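Local atomic coordinates of hypothetical protein PA4535 (Pseudomonas aeruginosa, PDB entry 1Y0K), a protein that is of unknown function but belongs to the DUF1780 family of putative endonucleases within the PDDEXK clan. Residues F70-E75 with L141-N146; A150-N155 with G176-R181. One frame throughout, in Å; residues are numbered along the deposited sequence.

Contact 1: F70-E75 with L141-N146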
loop_
_atom_site.group_PDB
_atom_site.type_symbol
_atom_site.label_atom_id
_atom_site.label_comp_id
_atom_site.label_asym_id
_atom_site.label_seq_id
_atom_site.Cartn_x
_atom_site.Cartn_y
_atom_site.Cartn_z
ATOM N N PHE A 70 -4.186 -4.113 3.339
ATOM C CA PHE A 70 -5.292 -3.340 3.899
ATOM C C PHE A 70 -5.574 -2.089 3.076
ATOM O O PHE A 70 -4.736 -1.656 2.290
ATOM C CB PHE A 70 -5.069 -3.032 5.384
ATOM C CG PHE A 70 -3.922 -2.096 5.667
ATOM C CD1 PHE A 70 -4.170 -0.771 6.034
ATOM C CD2 PHE A 70 -2.597 -2.547 5.610
ATOM C CE1 PHE A 70 -3.112 0.102 6.340
ATOM C CE2 PHE A 70 -1.522 -1.675 5.895
ATOM C CZ PHE A 70 -1.782 -0.351 6.255
ATOM N N PHE A 71 -6.776 -1.541 3.247
ATOM C CA PHE A 71 -7.248 -0.427 2.430
ATOM C C PHE A 71 -7.424 0.823 3.261
ATOM O O PHE A 71 -8.010 0.782 4.360
ATOM C CB PHE A 71 -8.542 -0.806 1.708
ATOM C CG PHE A 71 -8.371 -1.960 0.765
ATOM C CD1 PHE A 71 -8.414 -3.277 1.236
ATOM C CD2 PHE A 71 -8.147 -1.735 -0.592
ATOM C CE1 PHE A 71 -8.219 -4.358 0.362
ATOM C CE2 PHE A 71 -7.963 -2.806 -1.472
ATOM C CZ PHE A 71 -8.003 -4.117 -0.985
ATOM N N VAL A 72 -6.877 1.918 2.741
ATOM C CA VAL A 72 -6.930 3.237 3.372
ATOM C C VAL A 72 -7.714 4.135 2.423
ATOM O O VAL A 72 -7.172 4.655 1.449
ATOM C CB VAL A 72 -5.514 3.800 3.635
ATOM C CG1 VAL A 72 -5.586 5.175 4.331
ATOM C CG2 VAL A 72 -4.697 2.820 4.487
ATOM N N LEU A 73 -9.007 4.268 2.703
ATOM C CA LEU A 73 -9.916 5.022 1.843
ATOM C C LEU A 73 -10.552 6.177 2.617
ATOM O O LEU A 73 -10.269 6.369 3.802
ATOM C CB LEU A 73 -10.994 4.089 1.263
ATOM C CG LEU A 73 -10.529 2.761 0.651
ATOM C CD1 LEU A 73 -11.719 1.855 0.335
ATOM C CD2 LEU A 73 -9.711 3.016 -0.597
ATOM N N ASP A 74 -11.386 6.957 1.941
ATOM C CA ASP A 74 -12.121 8.031 2.610
ATOM C C ASP A 74 -13.589 8.097 2.187
ATOM O O ASP A 74 -14.319 9.008 2.604
ATOM C CB ASP A 74 -11.416 9.395 2.446
ATOM C CG ASP A 74 -11.337 9.880 0.993
ATOM O OD1 ASP A 74 -11.849 9.227 0.059
ATOM O OD2 ASP A 74 -10.746 10.959 0.790
ATOM N N GLU A 75 -14.008 7.124 1.371
ATOM C CA GLU A 75 -15.355 7.082 0.781
ATOM C C GLU A 75 -15.456 5.986 -0.282
ATOM O O GLU A 75 -14.830 4.931 -0.165
ATOM C CB GLU A 75 -15.716 8.447 0.178
ATOM C CG GLU A 75 -16.776 8.443 -0.911
ATOM C CD GLU A 75 -16.380 9.347 -2.053
ATOM O OE1 GLU A 75 -15.242 9.190 -2.543
ATOM O OE2 GLU A 75 -17.186 10.213 -2.460
ATOM N N LEU A 141 3.452 -5.656 5.389
ATOM C CA LEU A 141 2.214 -4.892 5.285
ATOM C C LEU A 141 2.184 -4.112 3.978
ATOM O O LEU A 141 3.196 -3.543 3.564
ATOM C CB LEU A 141 2.054 -3.947 6.483
ATOM C CG LEU A 141 1.495 -4.568 7.785
ATOM C CD1 LEU A 141 -0.001 -4.562 7.753
ATOM C CD2 LEU A 141 1.998 -5.998 8.072
ATOM N N LEU A 142 1.018 -4.101 3.341
ATOM C CA LEU A 142 0.830 -3.417 2.058
ATOM C C LEU A 142 -0.501 -2.679 2.065
ATOM O O LEU A 142 -1.565 -3.305 2.062
ATOM C CB LEU A 142 0.883 -4.412 0.893
ATOM C CG LEU A 142 0.698 -3.841 -0.516
ATOM C CD1 LEU A 142 1.770 -2.776 -0.827
ATOM C CD2 LEU A 142 0.727 -4.969 -1.561
ATOM N N ALA A 143 -0.431 -1.347 2.104
ATOM C CA ALA A 143 -1.635 -0.513 2.140
ATOM C C ALA A 143 -1.982 -0.066 0.739
ATOM O O ALA A 143 -1.111 0.465 0.038
ATOM C CB ALA A 143 -1.392 0.731 3.011
ATOM N N PHE A 144 -3.238 -0.263 0.324
ATOM C CA PHE A 144 -3.731 0.400 -0.890
ATOM C C PHE A 144 -4.409 1.695 -0.451
ATOM O O PHE A 144 -5.417 1.673 0.262
ATOM C CB PHE A 144 -4.693 -0.481 -1.692
ATOM C CG PHE A 144 -5.168 0.175 -2.959
ATOM C CD1 PHE A 144 -4.393 0.097 -4.113
ATOM C CD2 PHE A 144 -6.365 0.886 -2.991
ATOM C CE1 PHE A 144 -4.805 0.718 -5.296
ATOM C CE2 PHE A 144 -6.787 1.510 -4.179
ATOM C CZ PHE A 144 -5.999 1.425 -5.324
ATOM N N VAL A 145 -3.801 2.810 -0.835
ATOM C CA VAL A 145 -4.204 4.128 -0.384
ATOM C C VAL A 145 -4.878 4.895 -1.535
ATOM O O VAL A 145 -4.268 5.147 -2.583
ATOM C CB VAL A 145 -2.997 4.930 0.182
ATOM C CG1 VAL A 145 -3.477 6.256 0.796
ATOM C CG2 VAL A 145 -2.255 4.118 1.231
ATOM N N ASN A 146 -6.132 5.280 -1.318
ATOM C CA ASN A 146 -6.920 5.941 -2.349
ATOM C C ASN A 146 -7.943 6.882 -1.722
ATOM O O ASN A 146 -8.956 6.447 -1.195
ATOM C CB ASN A 146 -7.608 4.912 -3.253
ATOM C CG ASN A 146 -8.313 5.558 -4.428
ATOM O OD1 ASN A 146 -7.745 6.419 -5.108
ATOM N ND2 ASN A 146 -9.558 5.164 -4.662
HETATM O O HOH W 1 -11.620 6.789 -1.213
#

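Contact 2: A150-N155 with G176-R181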
loop_
_atom_site.group_PDB
_atom_site.type_symbol
_atom_site.label_atom_id
_atom_site.label_comp_id
_atom_site.label_asym_id
_atom_site.label_seq_id
_atom_site.Cartn_x
_atom_site.Cartn_y
_atom_site.Cartn_z
ATOM N N ALA A 150 -8.134 13.865 -1.206
ATOM C CA ALA A 150 -6.736 14.263 -1.106
ATOM C C ALA A 150 -5.845 13.706 -2.219
ATOM O O ALA A 150 -6.124 12.659 -2.800
ATOM C CB ALA A 150 -6.172 13.920 0.288
ATOM N N VAL A 151 -4.788 14.446 -2.524
ATOM C CA VAL A 151 -3.751 13.994 -3.453
ATOM C C VAL A 151 -2.416 14.223 -2.740
ATOM O O VAL A 151 -2.254 15.241 -2.078
ATOM C CB VAL A 151 -3.809 14.768 -4.805
ATOM C CG1 VAL A 151 -5.071 14.415 -5.570
ATOM C CG2 VAL A 151 -3.765 16.270 -4.582
ATOM N N PRO A 152 -1.467 13.273 -2.833
ATOM C CA PRO A 152 -0.205 13.499 -2.100
ATOM C C PRO A 152 0.549 14.716 -2.601
ATOM O O PRO A 152 0.520 15.022 -3.798
ATOM C CB PRO A 152 0.603 12.233 -2.396
ATOM C CG PRO A 152 -0.433 11.204 -2.761
ATOM C CD PRO A 152 -1.458 11.978 -3.535
ATOM N N ASP A 153 1.205 15.416 -1.686
ATOM C CA ASP A 153 2.124 16.467 -2.071
ATOM C C ASP A 153 3.498 15.821 -2.219
ATOM O O ASP A 153 4.185 15.563 -1.231
ATOM C CB ASP A 153 2.153 17.580 -1.033
ATOM C CG ASP A 153 2.971 18.770 -1.483
ATOM O OD1 ASP A 153 3.816 18.613 -2.407
ATOM O OD2 ASP A 153 2.786 19.865 -0.891
ATOM N N PHE A 154 3.875 15.536 -3.459
ATOM C CA PHE A 154 5.115 14.828 -3.731
ATOM C C PHE A 154 6.371 15.692 -3.535
ATOM O O PHE A 154 7.504 15.197 -3.615
ATOM C CB PHE A 154 5.053 14.186 -5.132
ATOM C CG PHE A 154 3.997 13.107 -5.254
ATOM C CD1 PHE A 154 2.873 13.292 -6.065
ATOM C CD2 PHE A 154 4.120 11.919 -4.541
ATOM C CE1 PHE A 154 1.901 12.295 -6.180
ATOM C CE2 PHE A 154 3.154 10.924 -4.633
ATOM C CZ PHE A 154 2.040 11.109 -5.454
ATOM N N ASN A 155 6.169 16.974 -3.245
ATOM C CA ASN A 155 7.286 17.867 -2.937
ATOM C C ASN A 155 7.711 17.828 -1.478
ATOM O O ASN A 155 8.656 18.522 -1.085
ATOM C CB ASN A 155 6.954 19.299 -3.350
ATOM C CG ASN A 155 6.752 19.432 -4.844
ATOM O OD1 ASN A 155 7.328 18.677 -5.631
ATOM N ND2 ASN A 155 5.913 20.374 -5.243
ATOM N N GLY A 176 -1.018 3.208 -4.483
ATOM C CA GLY A 176 -2.307 3.781 -4.845
ATOM C C GLY A 176 -2.271 4.140 -6.313
ATOM O O GLY A 176 -1.284 3.885 -6.988
ATOM N N PRO A 177 -3.354 4.742 -6.822
ATOM C CA PRO A 177 -3.350 5.088 -8.239
ATOM C C PRO A 177 -2.219 6.051 -8.621
ATOM O O PRO A 177 -1.749 6.025 -9.765
ATOM C CB PRO A 177 -4.739 5.713 -8.454
ATOM C CG PRO A 177 -5.589 5.149 -7.310
ATOM C CD PRO A 177 -4.624 5.078 -6.156
ATOM N N THR A 178 -1.748 6.866 -7.679
ATOM C CA THR A 178 -0.741 7.884 -8.020
ATOM C C THR A 178 0.711 7.518 -7.715
ATOM O O THR A 178 1.619 8.168 -8.224
ATOM C CB THR A 178 -1.027 9.236 -7.343
ATOM O OG1 THR A 178 -0.991 9.071 -5.919
ATOM C CG2 THR A 178 -2.409 9.761 -7.758
ATOM N N PHE A 179 0.938 6.505 -6.878
ATOM C CA PHE A 179 2.310 6.240 -6.423
ATOM C C PHE A 179 2.446 4.898 -5.722
ATOM O O PHE A 179 1.453 4.273 -5.370
ATOM C CB PHE A 179 2.780 7.350 -5.473
ATOM C CG PHE A 179 2.326 7.162 -4.050
ATOM C CD1 PHE A 179 3.217 6.689 -3.085
ATOM C CD2 PHE A 179 1.011 7.422 -3.685
ATOM C CE1 PHE A 179 2.808 6.500 -1.768
ATOM C CE2 PHE A 179 0.582 7.235 -2.356
ATOM C CZ PHE A 179 1.485 6.771 -1.403
ATOM N N ALA A 180 3.695 4.473 -5.533
ATOM C CA ALA A 180 4.024 3.348 -4.651
ATOM C C ALA A 180 5.302 3.689 -3.895
ATOM O O ALA A 180 6.163 4.428 -4.393
ATOM C CB ALA A 180 4.194 2.081 -5.448
ATOM N N ARG A 181 5.411 3.183 -2.673
ATOM C CA ARG A 181 6.616 3.386 -1.890
ATOM C C ARG A 181 6.765 2.268 -0.871
ATOM O O ARG A 181 5.800 1.901 -0.196
ATOM C CB ARG A 181 6.571 4.738 -1.167
ATOM C CG ARG A 181 7.797 5.007 -0.294
ATOM C CD ARG A 181 7.682 6.361 0.414
ATOM N NE ARG A 181 8.805 6.578 1.325
ATOM C CZ ARG A 181 9.948 7.179 0.987
ATOM N NH1 ARG A 181 10.126 7.672 -0.235
ATOM N NH2 ARG A 181 10.914 7.308 1.887
#

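Contact 1: F70-E75 with L141-N146
Parallel strands running through F70-E75 and L141-N146 illustrate how a sheet can be packed tightly in its interior and open toward solvent at one end. Four backbone hydrogen bonds hold them together: two belong to F70 and two to V72, each residue using both its N-H and its carbonyl, while F71 turns its own away from strand 140-146. F144 N reaches F70 O at 2.8 Å, nearly along the C=O axis, while V72 N meets F144 O in the carbonyl plane with an almost straight N-H...O angle of 177°. CA-H...O contacts fill the intervals.

The tightest side-chain packing is at the start. F70 CG sits in the crowded position between backbone N and carbonyl carbon (chi1 67°), which brings the ring across to the partner strand. A143 CB lies over one ring face in a CH-pi contact, 3.8 Å from the F70 centroid, and L141 CD1 touches F70 CE2 at 3.8 Å, the two side chains crossing at about a right angle. V72 and V145 continue this face. On the opposite face, F71 CD2 rests 3.8 Å from F144 CB.

Beyond V72 the contact opens toward solvent: L73 is exposed, and its CD2 branch lies against N146 CB and O. A water bridges the D74 carboxylate and the N146 carbonyl, donating to D74 OD1 at 2.8 Å and to N146 O at 2.7 Å; the D74 carboxylate also accepts from the backbone N atoms of K148 and R149, and N146 ND2 donates to A14 O.

Helix 119-132 packs on F70 and L141, whereas helices 3-23 and 26-40 lie on the F71 and F144 face, where W32 meets F144 edge-to-face, so the sheet is sandwiched between helices in an alpha/beta fold. Strand 171-175 continues it beyond strand 140-146.

Contact 2: A150-N155 with G176-R181
The second segment begins with a two-residue hairpin turn: G176 N donates to F179 O at 2.8 Å, a weak bond returns from F179 N to G176 O, and P177 and T178 form the corner. T178 is the first residue to meet A150-N155. With OG1 between backbone N and carbonyl carbon (chi1 61°), its hydroxyl oxygen lies at the F154 ring edge, near the ring plane and 3.7 Å from CZ, and 3.8 Å from P152 CD, a tip-to-tip approach. Next comes F179, whose CB packs 3.7 Å from F154 CE2. The two rings form an offset edge-to-face pair, F154 presenting its edge to the face of F179, with centroids 5.9 Å apart and planes at 65°. P152 completes the group: its CG touches F179 CE2, and its CB lies over one face of the F154 ring. Just beyond, D153 OD1 accepts from N155 N in an Asx turn. No hydrogen bond crosses between the segments, so this is plain packing. It sets the small parallel pair of strands 107-110 and 150-153 against the 171-175/179-185 hairpin, with T178 also touching Q13 of helix 3-23 and F179 touching M174 of strand 171-175.

The contacts follow one another in series: strands 65-73 and 140-146 close contact 1 before residues 150-155 open contact 2, and their centres lie about 12 Å apart. Contact 1 is within the main mixed sheet, near the centre of the chain; contact 2 joins that sheet, through strand 179-185, to the separate two-stranded sheet containing 150-153. They touch where the turn before F179 meets the end of strand 140-146: P177 CG lies 3.3 Å from N146 OD1, and F144 packs on G176. Helix 3-23 reaches both contacts. Together they show one sheet core with a smaller sheet beside it, consistent with a compact alpha/beta PDDEXK-like protein.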